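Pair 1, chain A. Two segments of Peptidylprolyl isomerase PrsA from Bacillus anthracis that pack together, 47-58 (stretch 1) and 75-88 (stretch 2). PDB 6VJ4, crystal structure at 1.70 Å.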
# COMPACT_ATOMS: atom_id res chain seq x y z
N ASP A 47 -23.92 -1.06 -13.32
CA ASP A 47 -24.72 -1.40 -14.52
C ASP A 47 -23.76 -1.80 -15.65
O ASP A 47 -24.00 -2.84 -16.30
CB ASP A 47 -25.63 -0.25 -14.96
CG ASP A 47 -26.77 0.07 -14.01
OD1 ASP A 47 -26.97 -0.69 -13.04
OD2 ASP A 47 -27.46 1.08 -14.24
N ASP A 48 -22.70 -1.00 -15.87
CA ASP A 48 -21.70 -1.28 -16.93
C ASP A 48 -20.98 -2.60 -16.62
O ASP A 48 -20.72 -3.36 -17.57
CB ASP A 48 -20.68 -0.15 -17.07
CG ASP A 48 -21.27 1.20 -17.47
OD1 ASP A 48 -22.51 1.29 -17.57
OD2 ASP A 48 -20.47 2.14 -17.67
N VAL A 49 -20.66 -2.84 -15.34
CA VAL A 49 -19.94 -4.08 -14.91
C VAL A 49 -20.85 -5.29 -15.17
O VAL A 49 -20.37 -6.26 -15.80
CB VAL A 49 -19.52 -4.02 -13.43
CG1 VAL A 49 -19.02 -5.36 -12.93
CG2 VAL A 49 -18.48 -2.93 -13.18
N ASP A 50 -22.10 -5.22 -14.70
CA ASP A 50 -23.08 -6.34 -14.85
C ASP A 50 -23.31 -6.62 -16.34
O ASP A 50 -23.41 -7.80 -16.69
CB ASP A 50 -24.38 -6.03 -14.10
CG ASP A 50 -24.22 -5.94 -12.59
OD1 ASP A 50 -23.19 -6.44 -12.07
OD2 ASP A 50 -25.12 -5.37 -11.94
N LYS A 51 -23.36 -5.57 -17.17
CA LYS A 51 -23.58 -5.79 -18.63
C LYS A 51 -22.41 -6.59 -19.21
O LYS A 51 -22.65 -7.49 -20.04
CB LYS A 51 -23.76 -4.47 -19.38
CG LYS A 51 -23.77 -4.59 -20.90
CD LYS A 51 -24.35 -3.39 -21.62
CE LYS A 51 -25.85 -3.25 -21.44
NZ LYS A 51 -26.39 -2.10 -22.19
N GLU A 52 -21.18 -6.29 -18.77
CA GLU A 52 -19.98 -7.01 -19.28
C GLU A 52 -20.02 -8.45 -18.75
O GLU A 52 -19.60 -9.36 -19.49
CB GLU A 52 -18.70 -6.27 -18.87
CG GLU A 52 -17.45 -6.78 -19.57
CD GLU A 52 -17.39 -6.52 -21.07
OE1 GLU A 52 -18.22 -5.73 -21.57
OE2 GLU A 52 -16.51 -7.10 -21.74
N VAL A 53 -20.51 -8.64 -17.52
CA VAL A 53 -20.62 -10.00 -16.91
C VAL A 53 -21.64 -10.82 -17.71
O VAL A 53 -21.34 -11.99 -18.01
CB VAL A 53 -21.02 -9.94 -15.42
CG1 VAL A 53 -21.50 -11.30 -14.92
CG2 VAL A 53 -19.90 -9.41 -14.54
N GLN A 54 -22.79 -10.22 -18.04
CA GLN A 54 -23.87 -10.92 -18.79
C GLN A 54 -23.38 -11.27 -20.20
O GLN A 54 -23.78 -12.33 -20.72
CB GLN A 54 -25.13 -10.06 -18.87
CG GLN A 54 -25.77 -9.79 -17.51
CD GLN A 54 -26.17 -11.06 -16.79
OE1 GLN A 54 -26.33 -12.12 -17.39
NE2 GLN A 54 -26.36 -10.95 -15.49
N LYS A 55 -22.55 -10.41 -20.79
CA LYS A 55 -22.03 -10.67 -22.16
C LYS A 55 -21.19 -11.96 -22.13
O LYS A 55 -21.19 -12.69 -23.13
CB LYS A 55 -21.24 -9.45 -22.65
CG LYS A 55 -21.11 -9.32 -24.16
CD LYS A 55 -20.44 -8.04 -24.62
CE LYS A 55 -18.99 -7.94 -24.22
NZ LYS A 55 -18.33 -6.76 -24.82
N ALA A 56 -20.53 -12.23 -20.99
CA ALA A 56 -19.71 -13.45 -20.83
C ALA A 56 -20.61 -14.67 -20.57
O ALA A 56 -20.27 -15.77 -21.04
CB ALA A 56 -18.70 -13.26 -19.72
N LYS A 57 -21.73 -14.47 -19.85
CA LYS A 57 -22.66 -15.59 -19.53
C LYS A 57 -23.33 -16.10 -20.82
O LYS A 57 -23.35 -17.33 -21.02
CB LYS A 57 -23.73 -15.17 -18.53
CG LYS A 57 -23.26 -15.06 -17.09
CD LYS A 57 -24.39 -14.79 -16.13
CE LYS A 57 -23.93 -14.70 -14.69
NZ LYS A 57 -25.05 -14.38 -13.78
N SER A 58 -23.86 -15.19 -21.64
CA SER A 58 -24.52 -15.60 -22.90
C SER A 58 -23.47 -16.15 -23.88
O SER A 58 -23.83 -17.01 -24.70
CB SER A 58 -25.30 -14.46 -23.50
OG SER A 58 -24.47 -13.32 -23.67
N ASP A 75 -15.17 -17.79 -7.83
CA ASP A 75 -16.63 -17.86 -8.12
C ASP A 75 -17.02 -16.67 -9.00
O ASP A 75 -16.10 -15.96 -9.48
CB ASP A 75 -17.44 -17.95 -6.82
CG ASP A 75 -17.13 -16.84 -5.82
OD1 ASP A 75 -16.37 -15.92 -6.17
OD2 ASP A 75 -17.66 -16.93 -4.69
N GLU A 76 -18.32 -16.44 -9.18
CA GLU A 76 -18.80 -15.33 -10.06
C GLU A 76 -18.45 -13.97 -9.42
O GLU A 76 -18.25 -13.01 -10.19
CB GLU A 76 -20.30 -15.46 -10.32
CG GLU A 76 -20.86 -14.34 -11.17
CD GLU A 76 -22.31 -14.54 -11.60
OE1 GLU A 76 -22.96 -13.54 -11.95
OE2 GLU A 76 -22.77 -15.70 -11.60
N ALA A 77 -18.39 -13.90 -8.09
CA ALA A 77 -18.03 -12.64 -7.39
C ALA A 77 -16.60 -12.24 -7.77
O ALA A 77 -16.37 -11.03 -8.00
CB ALA A 77 -18.18 -12.82 -5.90
N ASP A 78 -15.69 -13.22 -7.83
CA ASP A 78 -14.27 -12.97 -8.21
C ASP A 78 -14.24 -12.43 -9.65
O ASP A 78 -13.58 -11.40 -9.88
CB ASP A 78 -13.43 -14.25 -8.09
CG ASP A 78 -11.94 -14.06 -8.32
OD1 ASP A 78 -11.48 -12.90 -8.27
OD2 ASP A 78 -11.25 -15.08 -8.55
N PHE A 79 -14.97 -13.10 -10.56
CA PHE A 79 -15.05 -12.69 -11.99
C PHE A 79 -15.52 -11.23 -12.08
O PHE A 79 -14.82 -10.42 -12.73
CB PHE A 79 -15.97 -13.66 -12.74
CG PHE A 79 -16.19 -13.35 -14.20
CD1 PHE A 79 -15.15 -13.44 -15.10
CD2 PHE A 79 -17.45 -13.03 -14.67
CE1 PHE A 79 -15.35 -13.17 -16.45
CE2 PHE A 79 -17.66 -12.77 -16.02
CZ PHE A 79 -16.61 -12.84 -16.90
N LYS A 80 -16.64 -10.91 -11.43
CA LYS A 80 -17.21 -9.53 -11.44
C LYS A 80 -16.13 -8.53 -10.99
O LYS A 80 -15.95 -7.50 -11.68
CB LYS A 80 -18.44 -9.45 -10.54
CG LYS A 80 -19.14 -8.10 -10.51
CD LYS A 80 -20.38 -8.04 -9.64
CE LYS A 80 -20.97 -6.65 -9.60
NZ LYS A 80 -22.19 -6.59 -8.75
N ASN A 81 -15.44 -8.82 -9.88
CA ASN A 81 -14.36 -7.91 -9.39
C ASN A 81 -13.26 -7.79 -10.45
O ASN A 81 -12.66 -6.70 -10.52
CB ASN A 81 -13.78 -8.35 -8.05
CG ASN A 81 -14.66 -7.98 -6.87
OD1 ASN A 81 -15.60 -7.20 -7.01
ND2 ASN A 81 -14.35 -8.52 -5.70
N GLN A 82 -13.01 -8.85 -11.23
CA GLN A 82 -11.94 -8.79 -12.27
C GLN A 82 -12.45 -7.95 -13.45
O GLN A 82 -11.62 -7.24 -14.07
CB GLN A 82 -11.52 -10.19 -12.75
CG GLN A 82 -11.05 -11.14 -11.65
CD GLN A 82 -9.92 -10.62 -10.79
OE1 GLN A 82 -9.79 -9.43 -10.54
NE2 GLN A 82 -9.11 -11.54 -10.29
N ILE A 83 -13.75 -8.03 -13.75
CA ILE A 83 -14.37 -7.22 -14.84
C ILE A 83 -14.39 -5.75 -14.40
O ILE A 83 -14.04 -4.88 -15.22
CB ILE A 83 -15.77 -7.76 -15.21
CG1 ILE A 83 -15.66 -9.07 -15.99
CG2 ILE A 83 -16.56 -6.71 -15.98
CD1 ILE A 83 -16.95 -9.51 -16.66
N LYS A 84 -14.78 -5.50 -13.14
CA LYS A 84 -14.79 -4.11 -12.60
C LYS A 84 -13.38 -3.53 -12.78
O LYS A 84 -13.27 -2.37 -13.23
CB LYS A 84 -15.26 -4.14 -11.15
CG LYS A 84 -15.30 -2.79 -10.43
CD LYS A 84 -15.84 -2.90 -9.01
CE LYS A 84 -15.70 -1.63 -8.20
NZ LYS A 84 -16.44 -0.50 -8.80
N PHE A 85 -12.34 -4.32 -12.49
CA PHE A 85 -10.94 -3.85 -12.62
C PHE A 85 -10.61 -3.56 -14.10
O PHE A 85 -10.06 -2.47 -14.39
CB PHE A 85 -9.96 -4.86 -12.04
CG PHE A 85 -8.51 -4.50 -12.23
CD1 PHE A 85 -7.92 -3.50 -11.46
CD2 PHE A 85 -7.74 -5.13 -13.19
CE1 PHE A 85 -6.59 -3.16 -11.65
CE2 PHE A 85 -6.41 -4.79 -13.38
CZ PHE A 85 -5.84 -3.80 -12.61
N LYS A 86 -10.94 -4.51 -14.99
CA LYS A 86 -10.64 -4.34 -16.44
C LYS A 86 -11.27 -3.04 -16.96
O LYS A 86 -10.55 -2.26 -17.63
CB LYS A 86 -11.16 -5.52 -17.26
CG LYS A 86 -10.76 -5.49 -18.73
CD LYS A 86 -11.57 -6.40 -19.63
CE LYS A 86 -13.02 -5.96 -19.76
NZ LYS A 86 -13.74 -6.74 -20.79
N LEU A 87 -12.56 -2.83 -16.68
CA LEU A 87 -13.27 -1.62 -17.17
C LEU A 87 -12.65 -0.36 -16.56
O LEU A 87 -12.52 0.64 -17.29
CB LEU A 87 -14.76 -1.73 -16.83
CG LEU A 87 -15.53 -2.82 -17.57
CD1 LEU A 87 -16.98 -2.88 -17.09
CD2 LEU A 87 -15.48 -2.59 -19.08
N SER A 88 -12.30 -0.40 -15.27
CA SER A 88 -11.68 0.79 -14.63
C SER A 88 -10.31 1.07 -15.25
O SER A 88 -9.94 2.22 -15.46
CB SER A 88 -11.61 0.64 -13.14
OG SER A 88 -12.92 0.64 -12.60

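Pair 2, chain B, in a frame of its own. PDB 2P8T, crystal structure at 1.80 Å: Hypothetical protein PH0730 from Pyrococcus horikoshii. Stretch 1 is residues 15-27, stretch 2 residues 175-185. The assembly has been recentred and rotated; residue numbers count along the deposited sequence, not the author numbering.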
# COMPACT_ATOMS: atom_id res chain seq x y z
N TYR B 15 4.96 14.02 8.24
CA TYR B 15 4.70 12.90 7.31
C TYR B 15 5.33 11.63 7.85
O TYR B 15 6.29 11.68 8.62
CB TYR B 15 5.19 13.20 5.88
CG TYR B 15 6.70 13.41 5.72
CD1 TYR B 15 7.58 12.33 5.62
CD2 TYR B 15 7.23 14.70 5.61
CE1 TYR B 15 8.96 12.54 5.46
CE2 TYR B 15 8.61 14.92 5.45
CZ TYR B 15 9.47 13.83 5.38
OH TYR B 15 10.81 14.05 5.21
N THR B 16 4.79 10.48 7.43
CA THR B 16 5.21 9.18 7.95
C THR B 16 5.87 8.33 6.86
O THR B 16 5.81 8.68 5.69
CB THR B 16 3.98 8.42 8.52
OG1 THR B 16 3.09 8.11 7.44
CG2 THR B 16 3.23 9.30 9.52
N VAL B 17 6.51 7.21 7.25
CA VAL B 17 7.06 6.26 6.27
C VAL B 17 5.94 5.77 5.32
O VAL B 17 6.19 5.53 4.14
CB VAL B 17 7.83 5.08 6.95
CG1 VAL B 17 6.88 4.19 7.74
CG2 VAL B 17 8.61 4.26 5.94
N GLU B 18 4.71 5.68 5.83
CA GLU B 18 3.60 5.22 5.01
C GLU B 18 3.30 6.26 3.94
O GLU B 18 2.93 5.91 2.84
CB GLU B 18 2.35 4.93 5.85
CG GLU B 18 2.46 3.66 6.69
CD GLU B 18 3.10 3.87 8.04
OE1 GLU B 18 3.41 5.04 8.38
OE2 GLU B 18 3.29 2.87 8.77
N ASP B 19 3.45 7.55 4.28
CA ASP B 19 3.29 8.60 3.30
C ASP B 19 4.40 8.53 2.24
O ASP B 19 4.13 8.74 1.06
CB ASP B 19 3.30 10.00 3.96
CG ASP B 19 2.15 10.20 4.93
OD1 ASP B 19 0.98 9.84 4.61
OD2 ASP B 19 2.41 10.75 6.02
N VAL B 20 5.63 8.27 2.66
CA VAL B 20 6.76 8.12 1.72
C VAL B 20 6.43 6.98 0.78
O VAL B 20 6.42 7.16 -0.45
CB VAL B 20 8.10 7.84 2.42
CG1 VAL B 20 9.25 7.63 1.40
CG2 VAL B 20 8.45 8.97 3.43
N LEU B 21 6.08 5.82 1.35
CA LEU B 21 5.76 4.65 0.50
C LEU B 21 4.61 4.95 -0.46
O LEU B 21 4.70 4.62 -1.65
CB LEU B 21 5.47 3.40 1.34
CG LEU B 21 6.62 2.84 2.18
CD1 LEU B 21 6.13 1.92 3.29
CD2 LEU B 21 7.64 2.15 1.29
N ALA B 22 3.56 5.61 0.03
CA ALA B 22 2.42 5.99 -0.80
C ALA B 22 2.81 6.86 -1.99
O ALA B 22 2.35 6.61 -3.11
CB ALA B 22 1.33 6.68 0.03
N VAL B 23 3.65 7.87 -1.76
CA VAL B 23 4.07 8.76 -2.85
C VAL B 23 4.79 7.97 -3.95
O VAL B 23 4.53 8.15 -5.13
CB VAL B 23 4.96 9.94 -2.32
CG1 VAL B 23 5.73 10.59 -3.46
CG2 VAL B 23 4.11 10.94 -1.57
N ILE B 24 5.68 7.06 -3.54
CA ILE B 24 6.43 6.24 -4.48
C ILE B 24 5.51 5.30 -5.26
O ILE B 24 5.68 5.14 -6.47
CB ILE B 24 7.56 5.46 -3.77
CG1 ILE B 24 8.50 6.45 -3.04
CG2 ILE B 24 8.36 4.59 -4.76
CD1 ILE B 24 9.69 5.81 -2.37
N PHE B 25 4.54 4.70 -4.58
CA PHE B 25 3.47 3.97 -5.30
C PHE B 25 2.72 4.87 -6.29
O PHE B 25 2.45 4.47 -7.43
CB PHE B 25 2.49 3.30 -4.34
CG PHE B 25 3.00 2.01 -3.76
CD1 PHE B 25 3.34 0.94 -4.60
CD2 PHE B 25 3.14 1.86 -2.40
CE1 PHE B 25 3.81 -0.26 -4.08
CE2 PHE B 25 3.60 0.67 -1.86
CZ PHE B 25 3.94 -0.40 -2.70
N LEU B 26 2.38 6.09 -5.86
CA LEU B 26 1.57 6.99 -6.69
C LEU B 26 2.30 7.47 -7.93
O LEU B 26 1.70 7.60 -9.00
CB LEU B 26 1.06 8.19 -5.88
CG LEU B 26 -0.08 7.94 -4.89
CD1 LEU B 26 -0.32 9.17 -4.01
CD2 LEU B 26 -1.36 7.51 -5.60
N LEU B 27 3.60 7.72 -7.79
CA LEU B 27 4.41 8.30 -8.87
C LEU B 27 4.83 7.31 -9.97
O LEU B 27 5.86 7.48 -10.62
CB LEU B 27 5.63 9.05 -8.28
CG LEU B 27 5.33 10.37 -7.56
CD1 LEU B 27 6.61 11.01 -7.01
CD2 LEU B 27 4.60 11.38 -8.45
N ALA B 175 -8.02 4.27 2.96
CA ALA B 175 -7.81 2.86 2.55
C ALA B 175 -6.36 2.63 2.11
O ALA B 175 -5.74 1.62 2.46
CB ALA B 175 -8.79 2.46 1.42
N LEU B 176 -5.82 3.55 1.31
CA LEU B 176 -4.46 3.41 0.82
C LEU B 176 -3.46 3.44 1.96
O LEU B 176 -2.59 2.57 2.05
CB LEU B 176 -4.12 4.50 -0.21
CG LEU B 176 -2.72 4.36 -0.84
CD1 LEU B 176 -2.47 2.96 -1.40
CD2 LEU B 176 -2.51 5.43 -1.91
N LYS B 177 -3.59 4.45 2.82
CA LYS B 177 -2.67 4.64 3.94
C LYS B 177 -2.68 3.45 4.90
O LYS B 177 -1.63 2.97 5.33
CB LYS B 177 -3.01 5.95 4.68
CG LYS B 177 -1.91 6.51 5.62
CD LYS B 177 -2.13 8.02 5.90
CE LYS B 177 -1.39 8.51 7.17
NZ LYS B 177 0.12 8.44 7.02
N SER B 178 -3.88 2.96 5.22
CA SER B 178 -4.00 1.84 6.15
C SER B 178 -3.46 0.54 5.54
O SER B 178 -2.81 -0.25 6.23
CB SER B 178 -5.44 1.67 6.64
OG SER B 178 -6.36 1.47 5.56
N ALA B 179 -3.72 0.33 4.25
CA ALA B 179 -3.17 -0.87 3.57
C ALA B 179 -1.63 -0.83 3.57
O ALA B 179 -0.97 -1.84 3.85
CB ALA B 179 -3.73 -0.98 2.14
N ILE B 180 -1.06 0.34 3.27
CA ILE B 180 0.39 0.50 3.29
C ILE B 180 0.93 0.29 4.71
O ILE B 180 1.97 -0.33 4.89
CB ILE B 180 0.83 1.85 2.66
CG1 ILE B 180 0.50 1.83 1.17
CG2 ILE B 180 2.36 2.08 2.87
CD1 ILE B 180 0.67 3.16 0.45
N HIS B 181 0.20 0.76 5.72
CA HIS B 181 0.64 0.51 7.10
C HIS B 181 0.79 -1.01 7.37
O HIS B 181 1.77 -1.44 7.94
CB HIS B 181 -0.35 1.14 8.07
CG HIS B 181 0.02 0.94 9.51
ND1 HIS B 181 1.22 1.38 10.03
CD2 HIS B 181 -0.63 0.33 10.52
CE1 HIS B 181 1.28 1.06 11.31
NE2 HIS B 181 0.17 0.43 11.63
N VAL B 182 -0.21 -1.80 6.96
CA VAL B 182 -0.16 -3.27 7.13
C VAL B 182 1.00 -3.89 6.35
O VAL B 182 1.76 -4.73 6.86
CB VAL B 182 -1.53 -3.94 6.76
CG1 VAL B 182 -1.44 -5.46 6.94
CG2 VAL B 182 -2.69 -3.34 7.60
N ALA B 183 1.16 -3.44 5.10
CA ALA B 183 2.28 -3.86 4.25
C ALA B 183 3.62 -3.60 4.93
O ALA B 183 4.52 -4.49 4.98
CB ALA B 183 2.20 -3.13 2.92
N TYR B 184 3.75 -2.38 5.46
CA TYR B 184 4.96 -1.99 6.20
C TYR B 184 5.24 -2.87 7.43
O TYR B 184 6.38 -3.29 7.64
CB TYR B 184 4.90 -0.52 6.58
CG TYR B 184 6.16 -0.04 7.29
CD1 TYR B 184 7.38 -0.03 6.63
CD2 TYR B 184 6.12 0.37 8.61
CE1 TYR B 184 8.55 0.38 7.27
CE2 TYR B 184 7.29 0.79 9.27
CZ TYR B 184 8.50 0.78 8.58
OH TYR B 184 9.66 1.20 9.21
N ILE B 185 4.21 -3.19 8.22
CA ILE B 185 4.41 -4.13 9.35
C ILE B 185 4.98 -5.47 8.86
O ILE B 185 5.92 -6.03 9.44
CB ILE B 185 3.10 -4.38 10.16
CG1 ILE B 185 2.61 -3.09 10.84
CG2 ILE B 185 3.31 -5.54 11.19
CD1 ILE B 185 1.15 -3.10 11.22

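The sharpest difference lies at the point where the two helices come nearest. In pair 1 this place is held by V49(A), an apolar knob. In pair 2 the matching residue is E18(B), a buried acid. V49(A) sits among K80(A), I83(A), K84(A) and L87(A), and E18(B) among the four matching residues, K177(B), I180(B), H181(B) and Y184(B). V49(A) fills its hole with methyls: CG1 lies 3.7 Å from CG of K80(A), and CG2 lies 4.0 Å from CB of K84(A). The carboxylate of E18(B) finds a polar partner there in H181(B), the match of K84(A). ND1 of H181(B) donates to OE2 of E18(B) at 2.8 Å, nearly straight at 173°. The lysine K84(A) instead turns its end away from the other helix.

The backbone frame is shared. The central residues superpose at 0.4 Å. In both pairs the helix axes approach to 9.3 Å, and their directions differ by 117° in pair 1 and 108° in pair 2. The buried areas are also similar, 612 and 561 Å².

Two features are shared, the first almost unchanged. I83(A) and I180(B) match and share the same rotamer, chi1 m and chi2 t. CD1 of I83(A) meets CG2 of V53(A) at 3.6 Å; CD1 of I180(B) meets CB of A22(B), the match of V53(A), also at 3.6 Å. The second is an acid-lysine salt bridge, kept in kind but tighter in pair 2. In pair 1 OD1 of D50(A) is 3.5 Å from NZ of K80(A). In pair 2 OD1 of D19(B) accepts a hydrogen bond from NZ of K177(B) at 2.9 Å.

The aromatic rings are placed differently. F79(A) matches L176(B), while A56(A) matches F25(B). CB of A56(A) lies at the edge of the F79(A) ring, 3.5 Å from CZ. In pair 2 the phenylalanine is on the first helix, with CD2 of F25(B) 4.0 Å from CD1 of I180(B). Another ring, Y184(B), replaces L87(A). CG1 of V17(B) packs over its face, 3.8 Å from CE2.

E52(A) and L21(B) match and begin alike. CB of E52(A) lies 3.6 Å from CG2 of I83(A), and CB of L21(B) 3.7 Å from CG2 of I180(B). Their ends differ. OE2 of E52(A) accepts from NZ of K86(A) at 3.0 Å, within a salt bridge. K86(A) matches A183(B), and CD1 of L21(B) reaches CD1 of Y184(B) at 4.1 Å. Pair 1 has a further salt bridge, with NZ of K57(A) donating to OE1 of E76(A) at 2.9 Å. In pair 2 CD2 of L26(B) lies 4.4 Å from CD2 of L176(B).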